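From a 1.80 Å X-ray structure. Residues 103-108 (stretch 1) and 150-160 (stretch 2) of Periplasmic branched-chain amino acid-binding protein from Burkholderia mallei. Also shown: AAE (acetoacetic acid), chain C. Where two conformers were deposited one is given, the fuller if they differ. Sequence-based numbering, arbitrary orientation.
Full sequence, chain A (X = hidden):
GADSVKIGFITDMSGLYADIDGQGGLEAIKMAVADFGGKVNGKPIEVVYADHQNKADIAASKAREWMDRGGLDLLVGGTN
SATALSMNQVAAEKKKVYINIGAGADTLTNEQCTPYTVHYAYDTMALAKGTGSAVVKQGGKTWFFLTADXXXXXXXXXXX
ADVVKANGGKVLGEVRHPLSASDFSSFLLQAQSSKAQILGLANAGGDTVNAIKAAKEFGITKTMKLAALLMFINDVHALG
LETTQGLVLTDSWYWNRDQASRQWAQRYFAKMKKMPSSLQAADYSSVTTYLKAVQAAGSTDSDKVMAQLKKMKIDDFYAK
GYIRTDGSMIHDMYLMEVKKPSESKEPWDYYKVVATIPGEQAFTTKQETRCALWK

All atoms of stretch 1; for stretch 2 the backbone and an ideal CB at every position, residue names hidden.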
# COMPACT_ATOMS: atom_id res chain seq x y z
N ALA A 103 -4.32 0.05 -0.26
CA ALA A 103 -4.64 0.31 1.14
C ALA A 103 -3.73 -0.50 2.04
O ALA A 103 -3.27 -1.58 1.69
CB ALA A 103 -6.12 -0.01 1.44
N GLY A 104 -3.43 0.06 3.21
CA GLY A 104 -2.52 -0.56 4.13
C GLY A 104 -3.02 -1.26 5.35
O GLY A 104 -2.31 -2.08 5.89
N ALA A 105 -4.22 -0.95 5.82
CA ALA A 105 -4.60 -1.44 7.15
C ALA A 105 -4.49 -2.96 7.26
O ALA A 105 -5.12 -3.70 6.48
CB ALA A 105 -6.02 -1.00 7.53
N ASP A 106 -3.74 -3.43 8.26
CA ASP A 106 -3.60 -4.88 8.48
C ASP A 106 -4.89 -5.57 8.94
O ASP A 106 -4.96 -6.80 8.97
CB ASP A 106 -2.40 -5.22 9.39
CG ASP A 106 -2.62 -4.87 10.86
OD1 ASP A 106 -3.47 -4.02 11.19
OD2 ASP A 106 -1.86 -5.42 11.70
N THR A 107 -5.91 -4.76 9.26
CA THR A 107 -7.25 -5.23 9.56
C THR A 107 -7.78 -6.19 8.47
O THR A 107 -8.54 -7.14 8.73
CB THR A 107 -8.21 -3.99 9.65
OG1 THR A 107 -7.57 -2.95 10.38
CG2 THR A 107 -9.45 -4.37 10.32
N LEU A 108 -7.40 -5.92 7.23
CA LEU A 108 -7.83 -6.68 6.09
C LEU A 108 -7.47 -8.16 6.14
O LEU A 108 -8.12 -8.95 5.48
CB LEU A 108 -7.25 -6.06 4.80
CG LEU A 108 -7.97 -4.81 4.34
CD1 LEU A 108 -7.02 -4.04 3.37
CD2 LEU A 108 -9.39 -5.11 3.66
N UNK A 150 -8.65 8.10 10.55
CA UNK A 150 -9.47 7.09 9.89
C UNK A 150 -8.74 5.76 10.01
O UNK A 150 -7.70 5.69 10.64
CB UNK A 150 -9.74 7.45 8.43
N UNK A 151 -9.32 4.70 9.43
CA UNK A 151 -8.85 3.34 9.66
C UNK A 151 -7.36 3.14 9.42
O UNK A 151 -6.71 2.42 10.16
CB UNK A 151 -9.63 2.38 8.76
N UNK A 152 -6.82 3.78 8.38
CA UNK A 152 -5.40 3.63 8.10
C UNK A 152 -4.50 4.19 9.19
O UNK A 152 -3.59 3.51 9.65
CB UNK A 152 -5.07 4.31 6.77
N UNK A 153 -4.73 5.45 9.57
CA UNK A 153 -3.92 6.08 10.61
C UNK A 153 -3.96 5.30 11.90
O UNK A 153 -2.92 5.04 12.52
CB UNK A 153 -4.39 7.51 10.86
N UNK A 154 -5.17 4.91 12.30
CA UNK A 154 -5.38 4.20 13.55
C UNK A 154 -4.64 2.85 13.57
O UNK A 154 -3.98 2.51 14.56
CB UNK A 154 -6.88 3.98 13.78
N UNK A 155 -4.74 2.11 12.48
CA UNK A 155 -4.05 0.82 12.37
C UNK A 155 -2.54 1.01 12.41
O UNK A 155 -1.85 0.27 13.12
CB UNK A 155 -4.45 0.10 11.08
N UNK A 156 -2.05 2.04 11.73
CA UNK A 156 -0.60 2.20 11.59
C UNK A 156 -0.03 2.68 12.90
O UNK A 156 1.01 2.22 13.30
CB UNK A 156 -0.25 3.17 10.46
N UNK A 157 -0.73 3.59 13.57
CA UNK A 157 -0.31 4.05 14.88
C UNK A 157 -0.27 2.87 15.85
O UNK A 157 0.67 2.73 16.64
CB UNK A 157 -1.25 5.15 15.39
N UNK A 158 -1.29 2.02 15.82
CA UNK A 158 -1.29 0.89 16.75
C UNK A 158 -0.14 -0.11 16.49
O UNK A 158 0.56 -0.50 17.42
CB UNK A 158 -2.63 0.16 16.66
N UNK A 159 0.06 -0.49 15.22
CA UNK A 159 1.14 -1.42 14.87
C UNK A 159 2.47 -0.80 15.27
O UNK A 159 3.33 -1.45 15.84
CB UNK A 159 1.13 -1.75 13.38
N UNK A 160 2.66 0.47 14.97
CA UNK A 160 3.96 1.11 15.21
C UNK A 160 4.21 1.31 16.71
O UNK A 160 5.32 1.04 17.20
CB UNK A 160 4.03 2.45 14.48
O1 AAE C . -4.49 2.57 3.53
C2 AAE C . -4.49 3.80 3.33
O3 AAE C . -5.48 4.52 3.57
C4 AAE C . -3.21 4.45 2.82
C5 AAE C . -3.19 4.52 1.32
O8 AAE C . -4.03 3.89 0.62
C9 AAE C . -2.03 5.26 0.73

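Position 150 lies immediately before the helix, at the N-cap, in an extended conformation (phi/psi -166/-178°). No atom of stretch 1 comes within 5.5 Å of its CB, so stretch 1 sets no limit on it; the carboxylate of the acetoacetic acid invites a long side chain ending in a donor. The residue is Tyr150, whose OH donates to AAE O3 at 2.6 Å, while Gly104 N donates to AAE O1 at 2.7 Å. Both stretches thus hold the same carboxylate, in keeping with a periplasmic binding protein.

At 151 the helix begins and CA-to-CB points toward stretch 1, but the CB is still 5.1 Å from Ala105 CB. A small or medium residue would suit; Ala151 is deposited, and its O lies 4.4 Å from Ala105 CB.

Position 152 is where the CA atoms of the two stretches come nearest each other, its partner being Ala105. Its CB points sideways, with Gly104 and the ligand within reach of a longer side chain, so a large apolar or aromatic group is plausible. Phe152, with chi1 t, brings its ring edge to Gly104, Phe152 CD1 lying 4.3 Å from Gly104 CA, and lays one face against AAE C4. The absence of a side chain at Gly104 matters here: an ideal CB there would be 3.1 Å from Phe152 CE1.

Positions 153 and 154 are out of reach of stretch 1, which discriminates little between residues; they are Gly153 and Lys154.

Position 155 is the most restricted. Its CB points toward stretch 1 and stands 4.0 Å from Ala105 CB, 4.2 Å from Asp106 OD1 and 4.4 Å from Thr107 OG1. Alanine fits readily, and glycine or serine could also be considered. Ala155 packs its CB 4.1 Å from Ala105 CB, and its O accepts from a water that also donates to Asp106 OD1, the water O lying 3.1 Å from Ala155 O and 2.7 Å from Asp106 OD1.

Positions 156, 157 and 158 carry CBs with nothing of stretch 1 within 5.5 Å, leaving many choices; they are Leu156, Glu157 and Lys158.

One turn beyond 155, position 159 again points toward stretch 1, with its CB 5.0 Å from Asp106 OD2. A carboxylate at that range favours a donor, such as asparagine, glutamine or a basic residue. In Asn159, chi1 m carries the amide to the acid, and Asn159 ND2 donates to Asp106 OD2 at 3.0 Å.

Position 160 faces elsewhere, and stretch 1 does not constrain it. Thr160 turns back on its own helix, Thr160 OG1 donating to Leu156 O at 2.8 Å.

Stretch 2, residues 150-160: YAFGKALEKNT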
# COMPACT_ATOMS: atom_id res chain seq x y z
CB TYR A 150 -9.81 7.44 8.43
CG TYR A 150 -8.69 7.29 7.44
CD1 TYR A 150 -7.54 8.06 7.52
CD2 TYR A 150 -8.82 6.42 6.34
CE1 TYR A 150 -6.50 7.94 6.56
CE2 TYR A 150 -7.82 6.29 5.41
CZ TYR A 150 -6.67 7.06 5.50
OH TYR A 150 -5.68 6.92 4.54
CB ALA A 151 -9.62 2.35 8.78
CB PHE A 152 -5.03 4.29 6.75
CG PHE A 152 -3.56 4.35 6.52
CD1 PHE A 152 -2.85 3.18 6.24
CD2 PHE A 152 -2.88 5.56 6.62
CE1 PHE A 152 -1.49 3.23 6.02
CE2 PHE A 152 -1.51 5.61 6.44
CZ PHE A 152 -0.80 4.44 6.12
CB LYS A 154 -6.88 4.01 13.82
CG LYS A 154 -7.62 5.33 14.01
CD LYS A 154 -9.11 5.14 14.34
CE LYS A 154 -9.92 6.37 13.95
NZ LYS A 154 -11.39 6.15 14.12
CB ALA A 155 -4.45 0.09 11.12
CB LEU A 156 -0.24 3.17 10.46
CG LEU A 156 1.24 3.48 10.20
CD1 LEU A 156 2.10 2.20 9.95
CD2 LEU A 156 1.31 4.38 8.97
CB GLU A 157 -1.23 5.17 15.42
CG GLU A 157 -0.88 5.63 16.85
CD GLU A 157 -1.87 6.63 17.45
OE1 GLU A 157 -2.34 7.56 16.76
OE2 GLU A 157 -2.17 6.50 18.66
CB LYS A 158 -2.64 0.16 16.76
CG LYS A 158 -2.70 -1.16 17.52
CD LYS A 158 -2.55 -1.00 18.99
CE LYS A 158 -3.22 -2.16 19.76
NZ LYS A 158 -2.67 -3.51 19.37
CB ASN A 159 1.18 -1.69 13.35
CG ASN A 159 0.06 -2.58 12.83
OD1 ASN A 159 -0.53 -2.27 11.81
ND2 ASN A 159 -0.22 -3.70 13.49
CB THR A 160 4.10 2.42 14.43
OG1 THR A 160 3.83 2.19 13.03
CG2 THR A 160 5.53 3.03 14.59
O HOH W 1 -3.27 -2.42 13.36
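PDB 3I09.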